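Local coordinates for protein fructuronate-tagaturonate epimerase UxaE from Cohnella laeviribosi in complex with 1 glycerol (PDB 6IL9) that interconverts fructuronate and tagaturonate as a TIM-barrel epimerase, probably using its bound zinc ion in catalysis, at residues R377-H391 / L417-N430. Residues are numbered along the deposited sequence; the frame is centred on the assembly and turned at random.
Sequences RIVAKTNPGLYRRMH and LADVSDEELPSYMN
The break at N383 between helices 369-382 and 384-402, beyond the last barrel strand, is packed against the loop 417-430 through R388, Y387, H391 and R377. R388 reaches over with its chain extended from CG to NE, which carries the guanidinium into the bend of the loop. R388 NE and NH2 both grip D422 OD1, side-on, NH2 at 2.7 Å in a salt bridge. R388 NH2 also donates to V420 O at 2.9 Å, nearly straight at 165°, and its NH1 reaches L417 O at 3.0 Å. All these acceptors lie within 3° of the guanidinium plane, evidence that its rotation is fixed, while L425 CD1 sits over one face. Deeper in, L417 CD2 stands 3.9 Å from the centroid of the H391 ring, 13° off its normal, a CH-pi contact. H391 CE1 lies above the centre of the Y428 ring, the two planes oblique to each other. A hydrogen bond, in which either could be the donor, joins Y387 OH to H391 ND1, and Y387 OH also touches Y428 CB at 3.5 Å. At the far end R377 NH1 donates to N430 OD1 at 3.0 Å from above the amide plane, water 1 links NH1 to P426 O, and NE is held by E374. Between these polar ends, A380 CB meets P426 CA at 3.8 Å. Arginine bonds to backbone and aspartate thus hold a loop that shares the Y387–H391–Y428 aromatic cluster with helices following the eighth strand of a TIM barrel.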
ATOM      1  N   ARG A 377     -12.056  -1.335  14.431  1.00 16.80           N
ATOM      2  CA  ARG A 377     -13.167  -2.237  14.719  1.00 17.28           C
ATOM      3  C   ARG A 377     -12.895  -3.070  15.971  1.00 17.35           C
ATOM      4  O   ARG A 377     -13.798  -3.290  16.785  1.00 19.71           O
ATOM      5  CB  ARG A 377     -13.427  -3.141  13.517  1.00 17.43           C
ATOM      6  CG  ARG A 377     -14.743  -3.878  13.588  1.00 16.64           C
ATOM      7  CD  ARG A 377     -14.721  -5.111  12.695  1.00 20.55           C
ATOM      8  NE  ARG A 377     -14.489  -4.836  11.274  1.00 19.41           N
ATOM      9  CZ  ARG A 377     -15.423  -4.422  10.418  1.00 21.09           C
ATOM     10  NH1 ARG A 377     -16.659  -4.185  10.837  1.00 21.43           N
ATOM     11  NH2 ARG A 377     -15.119  -4.231   9.142  1.00 18.87           N
ATOM     12  N   ILE A 378     -11.655  -3.532  16.152  1.00 15.77           N
ATOM     13  CA  ILE A 378     -11.325  -4.257  17.379  1.00 16.39           C
ATOM     14  C   ILE A 378     -11.531  -3.365  18.600  1.00 18.23           C
ATOM     15  O   ILE A 378     -12.016  -3.822  19.645  1.00 20.19           O
ATOM     16  CB  ILE A 378      -9.883  -4.792  17.317  1.00 16.26           C
ATOM     17  CG1 ILE A 378      -9.760  -5.888  16.261  1.00 16.97           C
ATOM     18  CG2 ILE A 378      -9.436  -5.296  18.711  1.00 16.42           C
ATOM     19  CD1 ILE A 378     -10.619  -7.088  16.494  1.00 22.74           C
ATOM     20  N   VAL A 379     -11.143  -2.090  18.500  1.00 18.49           N
ATOM     21  CA  VAL A 379     -11.337  -1.167  19.618  1.00 18.43           C
ATOM     22  C   VAL A 379     -12.824  -0.982  19.899  1.00 22.18           C
ATOM     23  O   VAL A 379     -13.266  -1.005  21.057  1.00 20.98           O
ATOM     24  CB  VAL A 379     -10.638   0.181  19.342  1.00 18.13           C
ATOM     25  CG1 VAL A 379     -10.975   1.200  20.436  1.00 19.83           C
ATOM     26  CG2 VAL A 379      -9.134  -0.008  19.249  1.00 17.87           C
ATOM     27  N   ALA A 380     -13.628  -0.807  18.846  1.00 18.46           N
ATOM     28  CA  ALA A 380     -15.070  -0.695  19.058  1.00 18.89           C
ATOM     29  C   ALA A 380     -15.628  -1.920  19.780  1.00 23.39           C
ATOM     30  O   ALA A 380     -16.524  -1.796  20.625  1.00 23.10           O
ATOM     31  CB  ALA A 380     -15.793  -0.491  17.727  1.00 20.33           C
ATOM     32  N   LYS A 381     -15.098  -3.111  19.474  1.00 18.12           N
ATOM     33  CA  LYS A 381     -15.615  -4.349  20.056  1.00 21.51           C
ATOM     34  C   LYS A 381     -15.125  -4.590  21.479  1.00 25.24           C
ATOM     35  O   LYS A 381     -15.855  -5.175  22.287  1.00 24.18           O
ATOM     36  CB  LYS A 381     -15.214  -5.551  19.196  1.00 19.64           C
ATOM     37  CG  LYS A 381     -15.954  -5.646  17.872  1.00 19.43           C
ATOM     38  CD  LYS A 381     -15.455  -6.813  17.040  1.00 22.98           C
ATOM     39  CE  LYS A 381     -16.157  -6.866  15.691  1.00 28.87           C
ATOM     40  NZ  LYS A 381     -17.526  -7.423  15.805  1.00 38.21           N
ATOM     41  N   THR A 382     -13.898  -4.182  21.800  1.00 21.41           N
ATOM     42  CA  THR A 382     -13.259  -4.593  23.046  1.00 22.79           C
ATOM     43  C   THR A 382     -12.923  -3.446  23.984  1.00 24.08           C
ATOM     44  O   THR A 382     -12.648  -3.697  25.166  1.00 25.66           O
ATOM     45  CB  THR A 382     -11.963  -5.366  22.752  1.00 22.92           C
ATOM     46  OG1 THR A 382     -11.013  -4.474  22.160  1.00 22.57           O
ATOM     47  CG2 THR A 382     -12.232  -6.517  21.806  1.00 24.22           C
ATOM     48  N   ASN A 383     -12.949  -2.206  23.509  1.00 20.34           N
ATOM     49  CA  ASN A 383     -12.624  -1.039  24.330  1.00 22.40           C
ATOM     50  C   ASN A 383     -13.568   0.090  23.945  1.00 21.54           C
ATOM     51  O   ASN A 383     -13.142   1.137  23.446  1.00 19.08           O
ATOM     52  CB  ASN A 383     -11.157  -0.638  24.149  1.00 21.49           C
ATOM     53  CG  ASN A 383     -10.672   0.330  25.223  1.00 23.38           C
ATOM     54  OD1 ASN A 383      -9.474   0.514  25.410  1.00 24.47           O
ATOM     55  ND2 ASN A 383     -11.597   0.964  25.916  1.00 20.21           N
ATOM     56  N   PRO A 384     -14.874  -0.089  24.183  1.00 23.18           N
ATOM     57  CA  PRO A 384     -15.851   0.900  23.684  1.00 24.48           C
ATOM     58  C   PRO A 384     -15.616   2.306  24.201  1.00 22.73           C
ATOM     59  O   PRO A 384     -15.854   3.273  23.465  1.00 21.05           O
ATOM     60  CB  PRO A 384     -17.200   0.337  24.161  1.00 25.71           C
ATOM     61  CG  PRO A 384     -16.865  -0.615  25.275  1.00 26.55           C
ATOM     62  CD  PRO A 384     -15.518  -1.184  24.928  1.00 23.66           C
ATOM     63  N   GLY A 385     -15.145   2.453  25.444  1.00 22.07           N
ATOM     64  CA  GLY A 385     -14.850   3.782  25.950  1.00 24.09           C
ATOM     65  C   GLY A 385     -13.802   4.500  25.123  1.00 24.93           C
ATOM     66  O   GLY A 385     -13.906   5.709  24.883  1.00 21.74           O
ATOM     67  N   LEU A 386     -12.775   3.766  24.681  1.00 22.12           N
ATOM     68  CA  LEU A 386     -11.758   4.363  23.821  1.00 19.69           C
ATOM     69  C   LEU A 386     -12.328   4.665  22.442  1.00 19.29           C
ATOM     70  O   LEU A 386     -12.057   5.730  21.877  1.00 20.02           O
ATOM     71  CB  LEU A 386     -10.540   3.437  23.706  1.00 18.72           C
ATOM     72  CG  LEU A 386      -9.419   3.914  22.778  1.00 19.26           C
ATOM     73  CD1 LEU A 386      -8.871   5.266  23.224  1.00 20.89           C
ATOM     74  CD2 LEU A 386      -8.289   2.875  22.690  1.00 17.04           C
ATOM     75  N   TYR A 387     -13.126   3.746  21.893  1.00 18.13           N
ATOM     76  CA  TYR A 387     -13.728   4.000  20.586  1.00 17.81           C
ATOM     77  C   TYR A 387     -14.544   5.295  20.603  1.00 21.23           C
ATOM     78  O   TYR A 387     -14.423   6.131  19.695  1.00 19.38           O
ATOM     79  CB  TYR A 387     -14.605   2.825  20.126  1.00 19.48           C
ATOM     80  CG  TYR A 387     -15.201   3.194  18.791  1.00 18.80           C
ATOM     81  CD1 TYR A 387     -14.482   2.982  17.616  1.00 19.73           C
ATOM     82  CD2 TYR A 387     -16.427   3.852  18.708  1.00 19.88           C
ATOM     83  CE1 TYR A 387     -14.988   3.380  16.391  1.00 18.64           C
ATOM     84  CE2 TYR A 387     -16.934   4.267  17.486  1.00 19.30           C
ATOM     85  CZ  TYR A 387     -16.208   4.022  16.331  1.00 18.60           C
ATOM     86  OH  TYR A 387     -16.722   4.440  15.128  1.00 19.57           O
ATOM     87  N   ARG A 388     -15.394   5.468  21.617  1.00 20.39           N
ATOM     88  CA  ARG A 388     -16.228   6.674  21.688  1.00 21.72           C
ATOM     89  C   ARG A 388     -15.377   7.936  21.698  1.00 20.94           C
ATOM     90  O   ARG A 388     -15.686   8.912  21.000  1.00 22.01           O
ATOM     91  CB  ARG A 388     -17.119   6.645  22.931  1.00 21.39           C
ATOM     92  CG  ARG A 388     -18.156   5.555  22.943  1.00 20.94           C
ATOM     93  CD  ARG A 388     -19.076   5.664  24.182  1.00 27.36           C
ATOM     94  NE  ARG A 388     -20.028   4.561  24.189  1.00 24.19           N
ATOM     95  CZ  ARG A 388     -21.209   4.582  23.577  1.00 23.85           C
ATOM     96  NH1 ARG A 388     -21.615   5.668  22.922  1.00 26.46           N
ATOM     97  NH2 ARG A 388     -21.977   3.513  23.616  1.00 25.13           N
ATOM     98  N   ARG A 389     -14.301   7.941  22.485  1.00 20.81           N
ATOM     99  CA  ARG A 389     -13.436   9.113  22.522  1.00 18.78           C
ATOM    100  C   ARG A 389     -12.782   9.369  21.169  1.00 21.89           C
ATOM    101  O   ARG A 389     -12.677  10.525  20.733  1.00 21.23           O
ATOM    102  CB  ARG A 389     -12.385   8.940  23.617  1.00 22.25           C
ATOM    103  CG  ARG A 389     -12.985   8.981  25.023  1.00 25.99           C
ATOM    104  CD  ARG A 389     -11.928   8.731  26.073  1.00 28.14           C
ATOM    105  NE  ARG A 389     -10.780   9.600  25.858  1.00 29.85           N
ATOM    106  CZ  ARG A 389      -9.527   9.176  25.741  1.00 27.51           C
ATOM    107  NH1 ARG A 389      -9.250   7.879  25.829  1.00 29.32           N
ATOM    108  NH2 ARG A 389      -8.553  10.051  25.542  1.00 27.18           N
ATOM    109  N   MET A 390     -12.327   8.307  20.493  1.00 22.19           N
ATOM    110  CA  MET A 390     -11.693   8.465  19.181  1.00 17.93           C
ATOM    111  C   MET A 390     -12.701   8.921  18.127  1.00 18.83           C
ATOM    112  O   MET A 390     -12.395   9.787  17.299  1.00 19.11           O
ATOM    113  CB  MET A 390     -11.026   7.148  18.755  1.00 19.35           C
ATOM    114  CG  MET A 390      -9.850   6.714  19.648  1.00 18.98           C
ATOM    115  SD  MET A 390      -8.997   5.161  19.166  1.00 15.04           S
ATOM    116  CE  MET A 390      -8.240   5.648  17.613  1.00 22.93           C
ATOM    117  N   HIS A 391     -13.902   8.341  18.140  1.00 18.84           N
ATOM    118  CA  HIS A 391     -14.927   8.694  17.160  1.00 18.43           C
ATOM    119  C   HIS A 391     -15.338  10.154  17.320  1.00 22.03           C
ATOM    120  O   HIS A 391     -15.419  10.904  16.338  1.00 20.16           O
ATOM    121  CB  HIS A 391     -16.110   7.729  17.332  1.00 18.22           C
ATOM    122  CG  HIS A 391     -17.298   7.993  16.449  1.00 20.83           C
ATOM    123  ND1 HIS A 391     -17.813   7.030  15.601  1.00 19.38           N
ATOM    124  CD2 HIS A 391     -18.118   9.069  16.336  1.00 21.29           C
ATOM    125  CE1 HIS A 391     -18.881   7.508  14.989  1.00 18.15           C
ATOM    126  NE2 HIS A 391     -19.086   8.745  15.412  1.00 20.68           N
ATOM    127  N   LEU A 417     -23.210   9.373  18.863  1.00 25.12           N
ATOM    128  CA  LEU A 417     -22.681   8.371  19.785  1.00 23.27           C
ATOM    129  C   LEU A 417     -23.635   8.141  20.953  1.00 25.74           C
ATOM    130  O   LEU A 417     -23.804   7.007  21.415  1.00 27.60           O
ATOM    131  CB  LEU A 417     -21.303   8.810  20.288  1.00 22.95           C
ATOM    132  CG  LEU A 417     -20.089   8.564  19.386  1.00 24.36           C
ATOM    133  CD1 LEU A 417     -18.836   9.219  19.969  1.00 24.15           C
ATOM    134  CD2 LEU A 417     -19.867   7.067  19.174  1.00 22.72           C
ATOM    135  N   ALA A 418     -24.297   9.203  21.415  1.00 28.52           N
ATOM    136  CA  ALA A 418     -25.255   9.083  22.509  1.00 30.69           C
ATOM    137  C   ALA A 418     -26.471   8.236  22.153  1.00 30.47           C
ATOM    138  O   ALA A 418     -27.220   7.851  23.059  1.00 33.43           O
ATOM    139  CB  ALA A 418     -25.698  10.477  22.957  1.00 31.48           C
ATOM    140  N   ASP A 419     -26.679   7.923  20.872  1.00 29.75           N
ATOM    141  CA  ASP A 419     -27.806   7.115  20.428  1.00 28.05           C
ATOM    142  C   ASP A 419     -27.447   5.658  20.173  1.00 28.82           C
ATOM    143  O   ASP A 419     -28.312   4.890  19.748  1.00 28.01           O
ATOM    144  CB  ASP A 419     -28.413   7.711  19.152  1.00 31.36           C
ATOM    145  CG  ASP A 419     -29.112   9.040  19.397  1.00 36.40           C
ATOM    146  OD1 ASP A 419     -29.477   9.332  20.559  1.00 38.15           O
ATOM    147  OD2 ASP A 419     -29.292   9.797  18.418  1.00 36.60           O
ATOM    148  N   VAL A 420     -26.199   5.254  20.400  1.00 24.66           N
ATOM    149  CA  VAL A 420     -25.760   3.898  20.101  1.00 25.78           C
ATOM    150  C   VAL A 420     -25.163   3.294  21.365  1.00 26.62           C
ATOM    151  O   VAL A 420     -24.446   3.970  22.106  1.00 24.91           O
ATOM    152  CB  VAL A 420     -24.750   3.871  18.931  1.00 25.67           C
ATOM    153  CG1 VAL A 420     -25.367   4.519  17.707  1.00 22.47           C
ATOM    154  CG2 VAL A 420     -23.501   4.613  19.293  1.00 28.66           C
ATOM    155  N   SER A 421     -25.489   2.031  21.621  1.00 25.87           N
ATOM    156  CA  SER A 421     -24.984   1.346  22.802  1.00 27.25           C
ATOM    157  C   SER A 421     -23.574   0.832  22.546  1.00 28.49           C
ATOM    158  O   SER A 421     -23.107   0.770  21.410  1.00 24.49           O
ATOM    159  CB  SER A 421     -25.892   0.183  23.187  1.00 28.14           C
ATOM    160  OG  SER A 421     -25.804  -0.860  22.231  1.00 31.38           O
ATOM    161  N   ASP A 422     -22.891   0.449  23.627  1.00 27.05           N
ATOM    162  CA  ASP A 422     -21.560  -0.130  23.468  1.00 27.74           C
ATOM    163  C   ASP A 422     -21.595  -1.336  22.540  1.00 26.44           C
ATOM    164  O   ASP A 422     -20.713  -1.503  21.686  1.00 26.96           O
ATOM    165  CB  ASP A 422     -20.990  -0.521  24.832  1.00 29.10           C
ATOM    166  CG  ASP A 422     -20.481   0.671  25.623  1.00 32.72           C
ATOM    167  OD1 ASP A 422     -20.557   1.812  25.122  1.00 32.71           O
ATOM    168  OD2 ASP A 422     -19.988   0.462  26.762  1.00 36.06           O
ATOM    169  N   GLU A 423     -22.617  -2.183  22.684  1.00 25.80           N
ATOM    170  CA  GLU A 423     -22.711  -3.381  21.859  1.00 27.90           C
ATOM    171  C   GLU A 423     -22.872  -3.037  20.387  1.00 26.35           C
ATOM    172  O   GLU A 423     -22.518  -3.844  19.522  1.00 25.87           O
ATOM    173  CB  GLU A 423     -23.878  -4.250  22.325  1.00 33.21           C
ATOM    174  CG  GLU A 423     -23.935  -4.460  23.831  1.00 40.61           C
ATOM    175  CD  GLU A 423     -24.839  -3.455  24.531  1.00 43.88           C
ATOM    176  OE1 GLU A 423     -26.078  -3.649  24.508  1.00 52.64           O
ATOM    177  OE2 GLU A 423     -24.307  -2.475  25.103  1.00 37.98           O
ATOM    178  N   GLU A 424     -23.408  -1.856  20.087  1.00 25.45           N
ATOM    179  CA  GLU A 424     -23.662  -1.431  18.717  1.00 26.94           C
ATOM    180  C   GLU A 424     -22.511  -0.649  18.095  1.00 24.72           C
ATOM    181  O   GLU A 424     -22.521  -0.441  16.877  1.00 23.74           O
ATOM    182  CB  GLU A 424     -24.911  -0.548  18.646  1.00 30.31           C
ATOM    183  CG  GLU A 424     -26.222  -1.238  18.929  1.00 34.36           C
ATOM    184  CD  GLU A 424     -27.366  -0.236  19.057  1.00 35.59           C
ATOM    185  OE1 GLU A 424     -27.125   0.871  19.583  1.00 34.34           O
ATOM    186  OE2 GLU A 424     -28.499  -0.545  18.632  1.00 41.62           O
ATOM    187  N   LEU A 425     -21.553  -0.177  18.888  1.00 21.10           N
ATOM    188  CA  LEU A 425     -20.452   0.606  18.329  1.00 21.74           C
ATOM    189  C   LEU A 425     -19.753  -0.069  17.154  1.00 20.37           C
ATOM    190  O   LEU A 425     -19.409   0.644  16.194  1.00 19.52           O
ATOM    191  CB  LEU A 425     -19.441   0.946  19.433  1.00 21.78           C
ATOM    192  CG  LEU A 425     -19.928   1.948  20.490  1.00 23.05           C
ATOM    193  CD1 LEU A 425     -18.869   2.097  21.549  1.00 21.53           C
ATOM    194  CD2 LEU A 425     -20.245   3.324  19.895  1.00 19.23           C
ATOM    195  N   PRO A 426     -19.526  -1.389  17.137  1.00 20.62           N
ATOM    196  CA  PRO A 426     -18.850  -1.992  15.977  1.00 19.28           C
ATOM    197  C   PRO A 426     -19.606  -1.835  14.669  1.00 21.30           C
ATOM    198  O   PRO A 426     -18.977  -1.897  13.603  1.00 19.83           O
ATOM    199  CB  PRO A 426     -18.728  -3.471  16.371  1.00 22.86           C
ATOM    200  CG  PRO A 426     -18.668  -3.445  17.867  1.00 20.74           C
ATOM    201  CD  PRO A 426     -19.629  -2.353  18.255  1.00 21.59           C
ATOM    202  N   SER A 427     -20.926  -1.620  14.720  1.00 21.12           N
ATOM    203  CA  SER A 427     -21.707  -1.459  13.498  1.00 21.78           C
ATOM    204  C   SER A 427     -21.271  -0.235  12.700  1.00 18.52           C
ATOM    205  O   SER A 427     -21.461  -0.200  11.476  1.00 18.83           O
ATOM    206  CB  SER A 427     -23.201  -1.384  13.834  1.00 21.51           C
ATOM    207  OG  SER A 427     -23.517  -0.251  14.629  1.00 25.26           O
ATOM    208  N   TYR A 428     -20.686   0.774  13.358  1.00 19.12           N
ATOM    209  CA  TYR A 428     -20.162   1.922  12.618  1.00 18.64           C
ATOM    210  C   TYR A 428     -19.179   1.492  11.535  1.00 18.51           C
ATOM    211  O   TYR A 428     -19.133   2.091  10.452  1.00 17.64           O
ATOM    212  CB  TYR A 428     -19.452   2.887  13.560  1.00 18.98           C
ATOM    213  CG  TYR A 428     -20.331   3.787  14.389  1.00 17.41           C
ATOM    214  CD1 TYR A 428     -21.255   4.648  13.795  1.00 17.56           C
ATOM    215  CD2 TYR A 428     -20.196   3.813  15.773  1.00 18.79           C
ATOM    216  CE1 TYR A 428     -22.037   5.500  14.575  1.00 20.81           C
ATOM    217  CE2 TYR A 428     -20.974   4.656  16.556  1.00 20.56           C
ATOM    218  CZ  TYR A 428     -21.883   5.492  15.954  1.00 21.32           C
ATOM    219  OH  TYR A 428     -22.633   6.330  16.753  1.00 20.22           O
ATOM    220  N   MET A 429     -18.345   0.490  11.825  1.00 15.25           N
ATOM    221  CA  MET A 429     -17.307   0.100  10.876  1.00 16.97           C
ATOM    222  C   MET A 429     -17.853  -0.737   9.727  1.00 16.38           C
ATOM    223  O   MET A 429     -17.076  -1.209   8.885  1.00 18.14           O
ATOM    224  CB  MET A 429     -16.167  -0.624  11.604  1.00 18.81           C
ATOM    225  CG  MET A 429     -15.287   0.328  12.449  1.00 19.72           C
ATOM    226  SD  MET A 429     -14.514   1.748  11.597  1.00 12.36           S
ATOM    227  CE  MET A 429     -15.769   3.020  11.862  1.00 18.51           C
ATOM    228  N   ASN A 430     -19.173  -0.894   9.656  1.00 15.73           N
ATOM    229  CA  ASN A 430     -19.844  -1.448   8.491  1.00 17.90           C
ATOM    230  C   ASN A 430     -20.545  -0.393   7.648  1.00 20.12           C
ATOM    231  O   ASN A 430     -21.162  -0.747   6.647  1.00 24.42           O
ATOM    232  CB  ASN A 430     -20.878  -2.499   8.909  1.00 18.27           C
ATOM    233  CG  ASN A 430     -20.248  -3.707   9.552  1.00 22.66           C
ATOM    234  OD1 ASN A 430     -19.139  -4.102   9.190  1.00 22.60           O
ATOM    235  ND2 ASN A 430     -20.937  -4.286  10.528  1.00 23.69           N
TER
HETATM  236  O   HOH W   1     -18.040  -4.461  13.170  1.00 22.04           O
HETATM  237  O   HOH W   2     -17.031  -3.885   6.887  1.00 24.14           O
HETATM  238  O   HOH W   3     -18.611  -3.039  21.984  1.00 28.58           O